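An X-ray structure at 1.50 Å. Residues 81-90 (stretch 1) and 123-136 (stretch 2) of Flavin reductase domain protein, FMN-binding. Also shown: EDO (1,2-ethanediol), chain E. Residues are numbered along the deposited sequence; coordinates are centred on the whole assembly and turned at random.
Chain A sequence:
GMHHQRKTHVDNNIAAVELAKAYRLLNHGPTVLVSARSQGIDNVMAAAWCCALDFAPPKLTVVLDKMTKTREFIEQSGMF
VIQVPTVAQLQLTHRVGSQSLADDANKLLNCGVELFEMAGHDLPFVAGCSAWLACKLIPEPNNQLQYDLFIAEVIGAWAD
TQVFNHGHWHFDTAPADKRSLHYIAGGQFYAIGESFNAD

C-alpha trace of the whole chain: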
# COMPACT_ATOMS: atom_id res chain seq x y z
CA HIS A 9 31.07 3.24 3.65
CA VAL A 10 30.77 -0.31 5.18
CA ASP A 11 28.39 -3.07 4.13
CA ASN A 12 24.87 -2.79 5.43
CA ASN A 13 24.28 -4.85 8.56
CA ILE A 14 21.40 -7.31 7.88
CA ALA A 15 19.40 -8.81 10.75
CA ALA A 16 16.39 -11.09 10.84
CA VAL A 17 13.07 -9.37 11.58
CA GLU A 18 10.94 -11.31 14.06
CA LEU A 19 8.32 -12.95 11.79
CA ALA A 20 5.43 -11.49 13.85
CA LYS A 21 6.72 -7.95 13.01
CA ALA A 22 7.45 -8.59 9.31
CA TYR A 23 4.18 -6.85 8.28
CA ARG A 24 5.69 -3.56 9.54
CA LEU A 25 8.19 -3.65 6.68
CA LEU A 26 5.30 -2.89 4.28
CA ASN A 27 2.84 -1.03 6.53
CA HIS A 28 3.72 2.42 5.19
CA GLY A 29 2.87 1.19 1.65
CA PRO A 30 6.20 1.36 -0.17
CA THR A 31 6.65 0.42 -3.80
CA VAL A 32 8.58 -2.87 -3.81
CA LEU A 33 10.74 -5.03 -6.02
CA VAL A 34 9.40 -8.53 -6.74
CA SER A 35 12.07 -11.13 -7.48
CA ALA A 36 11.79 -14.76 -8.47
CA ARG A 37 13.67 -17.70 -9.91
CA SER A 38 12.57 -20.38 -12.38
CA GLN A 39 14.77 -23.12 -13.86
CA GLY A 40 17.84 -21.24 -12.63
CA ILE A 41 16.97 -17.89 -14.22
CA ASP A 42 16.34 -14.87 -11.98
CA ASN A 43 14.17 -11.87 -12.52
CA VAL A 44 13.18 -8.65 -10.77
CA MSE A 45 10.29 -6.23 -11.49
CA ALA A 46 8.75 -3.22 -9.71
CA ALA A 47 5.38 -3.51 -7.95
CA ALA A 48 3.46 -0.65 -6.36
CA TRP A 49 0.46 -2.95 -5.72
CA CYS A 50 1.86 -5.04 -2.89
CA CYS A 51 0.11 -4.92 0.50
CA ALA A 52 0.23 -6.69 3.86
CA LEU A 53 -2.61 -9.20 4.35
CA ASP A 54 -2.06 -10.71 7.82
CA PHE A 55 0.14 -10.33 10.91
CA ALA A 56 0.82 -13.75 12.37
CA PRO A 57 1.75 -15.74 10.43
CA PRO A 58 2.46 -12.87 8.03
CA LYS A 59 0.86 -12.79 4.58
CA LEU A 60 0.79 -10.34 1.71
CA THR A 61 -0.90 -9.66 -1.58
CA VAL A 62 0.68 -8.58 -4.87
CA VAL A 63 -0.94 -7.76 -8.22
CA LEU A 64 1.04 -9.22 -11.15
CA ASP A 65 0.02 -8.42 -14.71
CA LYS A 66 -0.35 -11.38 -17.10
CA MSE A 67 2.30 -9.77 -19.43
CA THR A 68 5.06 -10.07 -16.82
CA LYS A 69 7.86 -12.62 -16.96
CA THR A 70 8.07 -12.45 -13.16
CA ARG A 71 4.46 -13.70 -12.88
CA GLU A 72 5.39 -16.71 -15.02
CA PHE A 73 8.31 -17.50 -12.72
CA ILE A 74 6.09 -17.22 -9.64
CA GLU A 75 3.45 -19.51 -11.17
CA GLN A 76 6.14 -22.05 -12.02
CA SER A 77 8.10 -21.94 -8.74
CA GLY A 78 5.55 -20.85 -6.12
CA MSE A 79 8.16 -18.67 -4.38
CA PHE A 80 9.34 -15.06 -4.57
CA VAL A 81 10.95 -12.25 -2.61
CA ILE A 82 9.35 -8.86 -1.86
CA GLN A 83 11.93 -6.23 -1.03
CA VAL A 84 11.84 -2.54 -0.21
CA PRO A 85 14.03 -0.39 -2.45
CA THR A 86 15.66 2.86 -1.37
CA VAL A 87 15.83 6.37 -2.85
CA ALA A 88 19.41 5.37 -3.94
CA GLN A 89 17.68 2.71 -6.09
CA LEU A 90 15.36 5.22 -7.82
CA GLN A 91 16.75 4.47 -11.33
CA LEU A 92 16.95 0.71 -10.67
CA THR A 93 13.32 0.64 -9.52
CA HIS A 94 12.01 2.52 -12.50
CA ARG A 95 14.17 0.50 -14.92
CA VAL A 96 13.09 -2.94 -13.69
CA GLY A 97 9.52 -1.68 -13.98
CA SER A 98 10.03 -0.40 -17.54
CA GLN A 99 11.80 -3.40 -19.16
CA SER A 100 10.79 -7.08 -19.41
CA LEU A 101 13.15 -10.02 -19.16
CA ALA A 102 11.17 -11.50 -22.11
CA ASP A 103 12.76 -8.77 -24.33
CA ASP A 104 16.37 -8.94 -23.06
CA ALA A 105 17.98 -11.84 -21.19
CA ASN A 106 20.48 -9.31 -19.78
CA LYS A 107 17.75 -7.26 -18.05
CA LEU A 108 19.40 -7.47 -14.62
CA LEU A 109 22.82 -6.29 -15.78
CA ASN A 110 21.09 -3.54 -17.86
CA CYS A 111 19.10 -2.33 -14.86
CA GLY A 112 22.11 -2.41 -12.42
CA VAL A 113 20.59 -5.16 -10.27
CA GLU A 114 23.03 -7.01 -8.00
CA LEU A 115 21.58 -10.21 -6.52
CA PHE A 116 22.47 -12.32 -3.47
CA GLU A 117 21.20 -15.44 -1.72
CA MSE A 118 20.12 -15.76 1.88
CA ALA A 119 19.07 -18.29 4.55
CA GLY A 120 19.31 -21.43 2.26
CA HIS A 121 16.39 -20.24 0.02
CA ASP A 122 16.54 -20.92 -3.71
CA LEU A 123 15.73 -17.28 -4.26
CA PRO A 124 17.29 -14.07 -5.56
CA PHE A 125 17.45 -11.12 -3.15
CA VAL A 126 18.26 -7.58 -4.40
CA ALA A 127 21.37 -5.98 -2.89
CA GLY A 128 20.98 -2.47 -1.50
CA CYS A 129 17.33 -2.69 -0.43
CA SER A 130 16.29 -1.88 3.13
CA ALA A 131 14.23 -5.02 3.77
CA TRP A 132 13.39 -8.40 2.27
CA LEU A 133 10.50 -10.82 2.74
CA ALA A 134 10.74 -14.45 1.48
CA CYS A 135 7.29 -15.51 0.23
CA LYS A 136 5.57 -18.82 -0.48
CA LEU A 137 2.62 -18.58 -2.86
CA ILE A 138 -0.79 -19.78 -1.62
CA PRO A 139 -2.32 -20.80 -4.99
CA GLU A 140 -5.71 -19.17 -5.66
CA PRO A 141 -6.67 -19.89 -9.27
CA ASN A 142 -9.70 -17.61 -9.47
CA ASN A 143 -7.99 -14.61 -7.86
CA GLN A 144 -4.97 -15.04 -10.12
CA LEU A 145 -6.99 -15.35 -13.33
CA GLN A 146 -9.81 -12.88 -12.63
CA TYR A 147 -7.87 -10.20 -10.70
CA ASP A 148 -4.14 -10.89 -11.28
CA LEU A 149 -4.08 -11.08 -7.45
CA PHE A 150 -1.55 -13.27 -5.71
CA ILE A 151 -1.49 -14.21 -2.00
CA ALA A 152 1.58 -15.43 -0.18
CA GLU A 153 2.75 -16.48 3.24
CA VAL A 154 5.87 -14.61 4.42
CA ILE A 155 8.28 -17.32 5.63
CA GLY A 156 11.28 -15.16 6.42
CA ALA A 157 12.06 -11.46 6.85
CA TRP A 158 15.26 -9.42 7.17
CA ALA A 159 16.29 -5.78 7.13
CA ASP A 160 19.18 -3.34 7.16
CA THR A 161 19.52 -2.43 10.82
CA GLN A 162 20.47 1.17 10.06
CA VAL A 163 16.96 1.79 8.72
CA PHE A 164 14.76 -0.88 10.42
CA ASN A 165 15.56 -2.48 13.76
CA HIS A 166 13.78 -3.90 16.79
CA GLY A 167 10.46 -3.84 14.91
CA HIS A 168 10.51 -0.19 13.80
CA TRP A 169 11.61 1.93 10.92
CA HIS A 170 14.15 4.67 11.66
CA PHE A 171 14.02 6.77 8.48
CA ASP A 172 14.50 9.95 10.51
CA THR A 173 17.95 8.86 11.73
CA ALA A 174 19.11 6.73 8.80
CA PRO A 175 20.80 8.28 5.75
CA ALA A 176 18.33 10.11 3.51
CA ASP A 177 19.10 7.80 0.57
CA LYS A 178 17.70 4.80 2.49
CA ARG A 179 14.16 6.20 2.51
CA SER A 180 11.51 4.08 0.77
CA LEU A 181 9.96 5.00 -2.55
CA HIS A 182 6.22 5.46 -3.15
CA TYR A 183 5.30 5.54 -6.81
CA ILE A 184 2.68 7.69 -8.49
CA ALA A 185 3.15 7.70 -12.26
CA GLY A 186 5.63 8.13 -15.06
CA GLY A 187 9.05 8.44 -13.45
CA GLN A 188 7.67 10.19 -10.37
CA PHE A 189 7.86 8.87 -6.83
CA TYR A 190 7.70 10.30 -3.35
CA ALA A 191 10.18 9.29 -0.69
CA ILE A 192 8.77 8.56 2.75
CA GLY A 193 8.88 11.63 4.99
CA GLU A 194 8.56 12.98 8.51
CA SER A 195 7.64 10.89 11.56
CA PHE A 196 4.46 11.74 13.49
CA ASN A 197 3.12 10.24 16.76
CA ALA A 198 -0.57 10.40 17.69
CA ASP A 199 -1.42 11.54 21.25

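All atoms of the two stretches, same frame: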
# COMPACT_ATOMS: atom_id res chain seq x y z
N VAL A 81 10.50 -13.17 -3.64
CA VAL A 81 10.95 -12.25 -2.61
C VAL A 81 10.30 -10.89 -2.92
O VAL A 81 10.20 -10.44 -4.09
CB VAL A 81 12.48 -12.09 -2.52
CG1 VAL A 81 12.88 -11.03 -1.46
CG2 VAL A 81 13.17 -13.45 -2.24
N ILE A 82 9.81 -10.27 -1.85
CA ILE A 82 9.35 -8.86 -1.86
C ILE A 82 10.40 -8.10 -1.08
O ILE A 82 10.77 -8.47 0.03
CB ILE A 82 7.98 -8.70 -1.19
CG1 ILE A 82 6.90 -9.43 -2.01
CG2 ILE A 82 7.60 -7.22 -1.00
CD1 ILE A 82 6.71 -8.90 -3.43
N GLN A 83 10.91 -7.04 -1.68
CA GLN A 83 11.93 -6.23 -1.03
C GLN A 83 11.67 -4.76 -1.24
O GLN A 83 11.08 -4.36 -2.23
CB GLN A 83 13.35 -6.65 -1.47
CG GLN A 83 13.58 -6.71 -2.98
CD GLN A 83 13.82 -8.09 -3.48
OE1 GLN A 83 14.88 -8.66 -3.16
NE2 GLN A 83 12.88 -8.63 -4.26
N VAL A 84 12.11 -3.97 -0.27
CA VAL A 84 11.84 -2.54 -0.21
C VAL A 84 13.04 -1.77 -0.74
O VAL A 84 14.07 -1.70 -0.05
CB VAL A 84 11.50 -2.12 1.24
CG1 VAL A 84 11.17 -0.65 1.30
CG2 VAL A 84 10.29 -2.94 1.81
N PRO A 85 12.92 -1.16 -1.92
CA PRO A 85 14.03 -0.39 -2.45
C PRO A 85 14.16 0.97 -1.73
O PRO A 85 13.26 1.40 -0.99
CB PRO A 85 13.67 -0.22 -3.93
CG PRO A 85 12.21 -0.19 -3.92
CD PRO A 85 11.83 -1.24 -2.89
N THR A 86 15.31 1.58 -1.95
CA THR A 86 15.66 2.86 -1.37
C THR A 86 15.65 3.95 -2.43
O THR A 86 15.67 3.68 -3.63
CB THR A 86 17.06 2.81 -0.80
OG1 THR A 86 17.97 2.65 -1.89
CG2 THR A 86 17.20 1.73 0.26
N VAL A 87 15.68 5.20 -1.97
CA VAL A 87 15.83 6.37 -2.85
C VAL A 87 17.09 6.23 -3.72
O VAL A 87 17.07 6.60 -4.89
CB VAL A 87 15.83 7.68 -2.05
CG1 VAL A 87 16.41 8.84 -2.88
CG2 VAL A 87 14.42 7.97 -1.57
N ALA A 88 18.17 5.65 -3.17
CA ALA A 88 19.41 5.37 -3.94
C ALA A 88 19.15 4.48 -5.15
O ALA A 88 19.88 4.55 -6.14
CB ALA A 88 20.48 4.75 -3.08
N GLN A 89 18.11 3.63 -5.05
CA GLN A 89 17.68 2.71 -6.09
C GLN A 89 16.54 3.25 -6.94
O GLN A 89 15.84 2.49 -7.62
CB GLN A 89 17.28 1.39 -5.44
CG GLN A 89 18.44 0.70 -4.74
CD GLN A 89 17.97 -0.52 -3.99
OE1 GLN A 89 17.06 -0.44 -3.18
NE2 GLN A 89 18.63 -1.66 -4.20
N LEU A 90 16.41 4.59 -7.01
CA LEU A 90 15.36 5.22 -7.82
C LEU A 90 15.43 4.76 -9.30
O LEU A 90 14.43 4.28 -9.86
CB LEU A 90 15.51 6.75 -7.80
CG LEU A 90 14.62 7.57 -8.71
CD1 LEU A 90 13.18 7.38 -8.35
CD2 LEU A 90 15.03 9.03 -8.58
N LEU A 123 16.30 -18.54 -3.86
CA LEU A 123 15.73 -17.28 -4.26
C LEU A 123 16.74 -16.18 -4.45
O LEU A 123 17.73 -16.13 -3.74
CB LEU A 123 14.73 -16.77 -3.20
CG LEU A 123 13.39 -17.51 -3.10
CD1 LEU A 123 12.63 -17.20 -1.81
CD2 LEU A 123 12.57 -17.29 -4.36
N PRO A 124 16.45 -15.25 -5.38
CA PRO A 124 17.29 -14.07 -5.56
C PRO A 124 16.80 -12.91 -4.70
O PRO A 124 15.59 -12.60 -4.71
CB PRO A 124 17.10 -13.74 -7.03
CG PRO A 124 15.69 -14.19 -7.34
CD PRO A 124 15.38 -15.29 -6.40
N PHE A 125 17.71 -12.30 -3.96
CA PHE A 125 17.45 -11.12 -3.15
C PHE A 125 18.22 -9.94 -3.79
O PHE A 125 19.37 -10.12 -4.25
CB PHE A 125 17.94 -11.32 -1.73
CG PHE A 125 17.16 -12.35 -0.95
CD1 PHE A 125 17.35 -13.70 -1.16
CD2 PHE A 125 16.25 -11.95 -0.00
CE1 PHE A 125 16.62 -14.63 -0.41
CE2 PHE A 125 15.56 -12.86 0.76
CZ PHE A 125 15.75 -14.24 0.54
N VAL A 126 17.63 -8.75 -3.78
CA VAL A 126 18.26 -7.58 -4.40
C VAL A 126 19.14 -6.84 -3.40
O VAL A 126 18.68 -6.38 -2.37
CB VAL A 126 17.22 -6.65 -5.05
CG1 VAL A 126 17.89 -5.42 -5.66
CG2 VAL A 126 16.33 -7.42 -6.09
N ALA A 127 20.43 -6.75 -3.71
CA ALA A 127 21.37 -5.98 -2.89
C ALA A 127 21.01 -4.50 -2.85
O ALA A 127 20.53 -3.95 -3.84
CB ALA A 127 22.82 -6.12 -3.44
N GLY A 128 21.18 -3.89 -1.68
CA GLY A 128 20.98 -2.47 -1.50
C GLY A 128 19.62 -2.07 -0.96
O GLY A 128 19.42 -0.91 -0.59
N CYS A 129 18.66 -3.00 -0.95
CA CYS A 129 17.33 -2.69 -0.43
C CYS A 129 17.42 -2.56 1.09
O CYS A 129 18.45 -2.90 1.71
CB CYS A 129 16.36 -3.81 -0.79
SG CYS A 129 16.12 -3.95 -2.58
N SER A 130 16.36 -2.02 1.68
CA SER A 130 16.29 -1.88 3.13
C SER A 130 15.73 -3.11 3.84
O SER A 130 15.98 -3.28 5.03
CB SER A 130 15.51 -0.64 3.52
OG SER A 130 14.21 -0.71 3.02
N ALA A 131 14.92 -3.90 3.15
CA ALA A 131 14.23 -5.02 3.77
C ALA A 131 13.82 -6.02 2.72
O ALA A 131 13.61 -5.64 1.55
CB ALA A 131 12.96 -4.50 4.52
N TRP A 132 13.73 -7.29 3.14
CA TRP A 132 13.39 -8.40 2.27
C TRP A 132 12.45 -9.36 2.99
O TRP A 132 12.64 -9.62 4.18
CB TRP A 132 14.64 -9.19 1.88
CG TRP A 132 15.77 -8.39 1.29
CD1 TRP A 132 16.06 -8.27 -0.04
CD2 TRP A 132 16.77 -7.66 2.00
NE1 TRP A 132 17.16 -7.46 -0.21
CE2 TRP A 132 17.61 -7.06 1.03
CE3 TRP A 132 17.00 -7.40 3.34
CZ2 TRP A 132 18.68 -6.28 1.38
CZ3 TRP A 132 18.06 -6.63 3.69
CH2 TRP A 132 18.89 -6.07 2.71
N LEU A 133 11.47 -9.87 2.25
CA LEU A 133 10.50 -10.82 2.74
C LEU A 133 10.46 -12.01 1.77
O LEU A 133 10.12 -11.84 0.59
CB LEU A 133 9.12 -10.17 2.85
CG LEU A 133 8.97 -8.93 3.75
CD1 LEU A 133 9.32 -7.60 3.06
CD2 LEU A 133 7.53 -8.84 4.32
N ALA A 134 10.82 -13.20 2.26
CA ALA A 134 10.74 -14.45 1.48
C ALA A 134 9.28 -14.94 1.54
O ALA A 134 8.71 -15.04 2.62
CB ALA A 134 11.66 -15.47 2.03
N CYS A 135 8.71 -15.23 0.37
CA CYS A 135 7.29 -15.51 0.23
C CYS A 135 7.02 -16.84 -0.47
O CYS A 135 7.67 -17.18 -1.45
CB CYS A 135 6.62 -14.42 -0.58
SG CYS A 135 6.72 -12.77 0.15
N LYS A 136 6.04 -17.55 0.06
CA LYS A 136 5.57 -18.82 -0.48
C LYS A 136 4.14 -18.57 -0.97
O LYS A 136 3.26 -18.26 -0.17
CB LYS A 136 5.57 -19.92 0.56
CG LYS A 136 5.11 -21.31 0.03
CD LYS A 136 5.07 -22.29 1.16
CE LYS A 136 4.68 -23.66 0.64
NZ LYS A 136 4.51 -24.64 1.77
C1 EDO E . 23.63 -7.14 1.47
O1 EDO E . 23.70 -8.57 1.27
C2 EDO E . 22.58 -6.58 0.53
O2 EDO E . 22.45 -5.17 0.56
O HOH W 1 13.81 1.80 1.86
O HOH W 2 20.41 1.34 -1.61

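Strand 81-84 runs antiparallel to strand 131-136, and backbone groups satisfy one another along most of the pairing. Ile 82 N donates to Leu 133 O (2.9 Å), and Leu 133 N returns the bond to Ile 82 O (2.7 Å). Further along, Val 84 N donates to Ala 131 O (2.9 Å), while Val 84 O accepts from Ser 130 N (2.9 Å).

Gln 83 lies on the same sheet face as Val 81 and Trp 132. Its amide suits this buried place because both ends find partners: OE1 accepts from Val 126 N (2.8 Å), and NE2 is bonded elsewhere in the structure. Trp 132 NE1 in turn donates to Val 126 O (2.9 Å), so two side chains satisfy both backbone polar groups of Val 126. Val 81, purely apolar, sets CG2 over the face of the Phe 125 ring, 3.9 Å from its centroid.

Beyond the strands, Gln 89 OE1 accepts from Thr 86 N (2.9 Å). Its NE2 lies 3.0 Å from Ala 127 O, but the angle is too poor for a hydrogen bond. Gly 128 fits the type II turn: a CB would clash with Gln 89 NE2. Water links the loops, one molecule donating to Pro 85 O (2.9 Å) and accepting from Ser 130 OG (2.8 Å).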